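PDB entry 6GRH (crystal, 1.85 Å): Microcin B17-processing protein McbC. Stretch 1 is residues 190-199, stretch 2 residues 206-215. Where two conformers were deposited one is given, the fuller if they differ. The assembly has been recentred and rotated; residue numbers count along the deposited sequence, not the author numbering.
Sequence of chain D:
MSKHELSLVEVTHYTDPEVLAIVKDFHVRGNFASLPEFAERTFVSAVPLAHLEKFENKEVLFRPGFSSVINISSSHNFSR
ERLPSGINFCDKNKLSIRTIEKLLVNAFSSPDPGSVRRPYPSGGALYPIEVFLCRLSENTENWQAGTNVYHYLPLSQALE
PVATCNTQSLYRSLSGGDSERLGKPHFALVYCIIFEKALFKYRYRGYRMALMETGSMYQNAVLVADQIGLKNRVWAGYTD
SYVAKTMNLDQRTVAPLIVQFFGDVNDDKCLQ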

# COMPACT_ATOMS: atom_id res chain seq x y z
N VAL D 190 -22.63 0.11 -18.40
CA VAL D 190 -21.38 -0.11 -17.70
C VAL D 190 -20.76 1.26 -17.39
O VAL D 190 -20.51 2.06 -18.30
N TYR D 191 -20.54 1.54 -16.11
CA TYR D 191 -20.02 2.82 -15.65
C TYR D 191 -18.54 2.65 -15.40
O TYR D 191 -18.16 1.78 -14.61
N CYS D 192 -17.72 3.48 -16.04
CA CYS D 192 -16.27 3.33 -16.02
C CYS D 192 -15.57 4.60 -15.55
O CYS D 192 -15.92 5.69 -15.96
N ILE D 193 -14.55 4.42 -14.73
CA ILE D 193 -13.71 5.50 -14.24
C ILE D 193 -12.49 5.68 -15.16
O ILE D 193 -11.80 4.71 -15.46
N ILE D 194 -12.24 6.92 -15.57
CA ILE D 194 -10.97 7.26 -16.21
C ILE D 194 -10.04 7.73 -15.10
O ILE D 194 -10.23 8.81 -14.56
N PHE D 195 -9.03 6.94 -14.77
CA PHE D 195 -8.24 7.19 -13.55
C PHE D 195 -7.65 8.58 -13.51
O PHE D 195 -7.80 9.31 -12.52
N GLU D 196 -7.00 8.97 -14.59
CA GLU D 196 -6.30 10.24 -14.59
C GLU D 196 -7.24 11.44 -14.55
O GLU D 196 -6.88 12.44 -13.94
N LYS D 197 -8.43 11.34 -15.13
CA LYS D 197 -9.43 12.39 -15.03
C LYS D 197 -9.97 12.50 -13.60
O LYS D 197 -10.27 13.60 -13.15
N ALA D 198 -10.09 11.37 -12.89
CA ALA D 198 -10.51 11.40 -11.47
C ALA D 198 -9.45 11.96 -10.52
O ALA D 198 -9.79 12.48 -9.46
N LEU D 199 -8.17 11.84 -10.88
CA LEU D 199 -7.08 12.15 -9.96
C LEU D 199 -6.37 13.48 -10.19
O LEU D 199 -5.76 14.03 -9.27
N GLY D 206 -10.09 12.58 -5.25
CA GLY D 206 -10.80 12.45 -6.53
C GLY D 206 -11.32 11.07 -6.84
O GLY D 206 -12.38 10.93 -7.48
N TYR D 207 -10.61 10.07 -6.38
CA TYR D 207 -11.05 8.67 -6.52
C TYR D 207 -12.34 8.44 -5.75
O TYR D 207 -13.32 7.92 -6.30
N ARG D 208 -12.35 8.89 -4.51
CA ARG D 208 -13.53 8.81 -3.68
C ARG D 208 -14.71 9.56 -4.37
O ARG D 208 -15.84 9.03 -4.43
N MET D 209 -14.45 10.77 -4.86
CA MET D 209 -15.45 11.59 -5.58
C MET D 209 -15.97 10.88 -6.84
O MET D 209 -17.18 10.91 -7.12
N ALA D 210 -15.07 10.25 -7.60
CA ALA D 210 -15.47 9.53 -8.82
C ALA D 210 -16.40 8.33 -8.55
O ALA D 210 -17.38 8.12 -9.27
N LEU D 211 -16.10 7.58 -7.49
CA LEU D 211 -16.93 6.43 -7.08
C LEU D 211 -18.31 6.87 -6.61
O LEU D 211 -19.29 6.30 -7.00
N MET D 212 -18.38 7.95 -5.84
CA MET D 212 -19.65 8.53 -5.45
C MET D 212 -20.45 9.01 -6.66
O MET D 212 -21.65 8.75 -6.76
N GLU D 213 -19.79 9.64 -7.60
CA GLU D 213 -20.44 10.09 -8.81
C GLU D 213 -21.09 8.96 -9.58
O GLU D 213 -22.18 9.11 -10.07
N THR D 214 -20.43 7.83 -9.65
CA THR D 214 -20.98 6.63 -10.29
C THR D 214 -22.33 6.21 -9.70
O THR D 214 -23.25 5.89 -10.43
N GLY D 215 -22.43 6.28 -8.37
CA GLY D 215 -23.65 5.98 -7.67
C GLY D 215 -24.74 6.99 -7.96
O GLY D 215 -25.91 6.59 -8.11

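Stretch 1 runs as a strand from Val190 to Ile194 and turns into a helix at Phe195. Stretch 2 is helical throughout. The strand and the helix of stretch 2 lie nearly antiparallel, at 164°, with their axes 9.3 Å apart at closest approach. The contact buries 357 Å², both sides summed, and is almost wholly apolar. No hydrogen bond crosses it.

The strand alternates. Tyr191 and Ile193 point toward the helix, while Cys192 between them points away. Ile193 touches three residues of the helix. Its chi1 and chi2 are both t, so the chain is extended and CD1 is carried to the helix. There Ile193 CD1 lies 3.7 Å from Ala210 CB, 3.9 Å from Tyr207 CD1 and 4.2 Å from Leu211 CD1. Ala210 points toward stretch 1, and its small methyl also meets that of Ala198, with the two CB atoms 3.7 Å apart. Leu211 leaves its helix sideways. Its chi1 of -90° (m) and chi2 of 54° (p) bring its end nearer to the strand.

Tyr191 is m, with chi2 at -96°. Its closest approach is through CB: Tyr191 CB sits 3.6 Å from Thr214 CG2. Its hydroxyl is hydrogen-bonded elsewhere in the structure. Thr214 is also m. This rotamer places Thr214 OG1 back along its own helix, where it donates to Ala210 O at 3.0 Å. The hydroxyl is thus satisfied within the helix, and the methyl is left to meet Tyr191.

Tyr207 has the largest covered area, 56 Å². It leaves the helix sideways with chi1 t and chi2 at 75°. Its ring lies beside Ile193 and reaches Phe195, where Tyr207 CE1 is 4.5 Å from Phe195 CE1, at the edge of the Phe195 ring. Phe195 is m and starts sideways, but its end comes nearer to stretch 2. Tyr207 OH is hydrogen-bonded elsewhere in the structure. Leu199, with chi1 m and chi2 t, also starts sideways and turns its end inward. Leu199 CD2 lies 4.1 Å from Tyr207 CB.

At Gly206 the backbones come close. Gly206 CA is 3.1 Å from Ala198 O in a CA-H...O contact, with an angle of 143° at the hydrogen. An ideal CB on Gly206 would point toward stretch 1 and fall 1.8 Å from Ala198 O, a clash. The absence of a side chain permits this approach.

The charged side chains of Glu196, Lys197, Arg208 and Glu213 take no part in the contact.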

# COMPACT_ATOMS: atom_id res chain seq x y z
CB VAL D 190 -20.41 -0.97 -18.51
CG1 VAL D 190 -19.16 -1.28 -17.70
CG2 VAL D 190 -21.05 -2.27 -18.96
CB TYR D 191 -20.73 3.28 -14.37
CG TYR D 191 -22.21 3.42 -14.51
CD1 TYR D 191 -22.78 4.67 -14.78
CD2 TYR D 191 -23.06 2.30 -14.41
CE1 TYR D 191 -24.16 4.80 -14.95
CE2 TYR D 191 -24.45 2.42 -14.54
CZ TYR D 191 -24.99 3.67 -14.81
OH TYR D 191 -26.34 3.83 -14.93
CB CYS D 192 -15.76 2.99 -17.41
SG CYS D 192 -16.43 1.43 -18.03
CB ILE D 193 -13.23 5.26 -12.80
CG1 ILE D 193 -12.47 6.50 -12.28
CG2 ILE D 193 -12.36 4.01 -12.65
CD1 ILE D 193 -12.11 6.38 -10.82
CB ILE D 194 -11.16 8.37 -17.27
CG1 ILE D 194 -12.14 7.89 -18.33
CG2 ILE D 194 -9.80 8.74 -17.89
CD1 ILE D 194 -12.42 8.93 -19.38
CB PHE D 195 -7.13 6.18 -13.35
CG PHE D 195 -7.64 4.79 -13.04
CD1 PHE D 195 -8.18 4.50 -11.80
CD2 PHE D 195 -7.57 3.79 -13.99
CE1 PHE D 195 -8.63 3.21 -11.51
CE2 PHE D 195 -8.02 2.50 -13.71
CZ PHE D 195 -8.56 2.22 -12.46
CB GLU D 196 -5.31 10.32 -15.76
CG GLU D 196 -4.11 9.39 -15.50
CD GLU D 196 -2.94 9.59 -16.45
OE1 GLU D 196 -2.49 10.75 -16.64
OE2 GLU D 196 -2.43 8.57 -16.96
CB LYS D 197 -10.57 12.17 -16.00
CG LYS D 197 -11.46 13.39 -16.12
CD LYS D 197 -11.76 13.70 -17.56
CE LYS D 197 -12.81 14.78 -17.69
NZ LYS D 197 -14.15 14.25 -18.10
CB ALA D 198 -10.94 10.02 -11.01
CB LEU D 199 -6.06 11.00 -9.97
CG LEU D 199 -6.64 9.65 -9.51
CD1 LEU D 199 -5.64 8.53 -9.78
CD2 LEU D 199 -6.98 9.66 -8.04
CB TYR D 207 -9.96 7.71 -6.06
CG TYR D 207 -10.30 6.25 -6.22
CD1 TYR D 207 -10.29 5.65 -7.47
CD2 TYR D 207 -10.63 5.47 -5.12
CE1 TYR D 207 -10.58 4.32 -7.61
CE2 TYR D 207 -10.95 4.14 -5.27
CZ TYR D 207 -10.93 3.57 -6.51
OH TYR D 207 -11.24 2.24 -6.66
CB ARG D 208 -13.18 9.39 -2.30
CG ARG D 208 -14.23 9.23 -1.22
CD ARG D 208 -14.10 10.30 -0.14
NE ARG D 208 -12.88 10.19 0.66
CZ ARG D 208 -12.66 10.89 1.79
NH1 ARG D 208 -13.54 11.76 2.24
NH2 ARG D 208 -11.54 10.72 2.45
CB MET D 209 -14.90 12.99 -5.95
CG MET D 209 -14.70 13.97 -4.76
SD MET D 209 -14.41 15.72 -5.20
CE MET D 209 -13.10 16.18 -4.08
CB ALA D 210 -14.24 9.07 -9.57
CB LEU D 211 -16.22 5.57 -6.01
CG LEU D 211 -15.35 4.45 -6.58
CD1 LEU D 211 -14.33 4.90 -7.61
CD2 LEU D 211 -14.62 3.74 -5.46
CB MET D 212 -19.46 9.63 -4.39
CG MET D 212 -18.98 9.03 -3.08
SD MET D 212 -18.81 10.23 -1.75
CE MET D 212 -17.59 11.35 -2.38
CB GLU D 213 -19.46 10.84 -9.68
CG GLU D 213 -20.02 11.30 -11.00
CD GLU D 213 -19.00 12.13 -11.77
OE1 GLU D 213 -18.30 12.96 -11.10
OE2 GLU D 213 -18.90 11.93 -13.02
CB THR D 214 -19.96 5.50 -10.20
OG1 THR D 214 -18.73 5.96 -10.79
CG2 THR D 214 -20.44 4.27 -10.91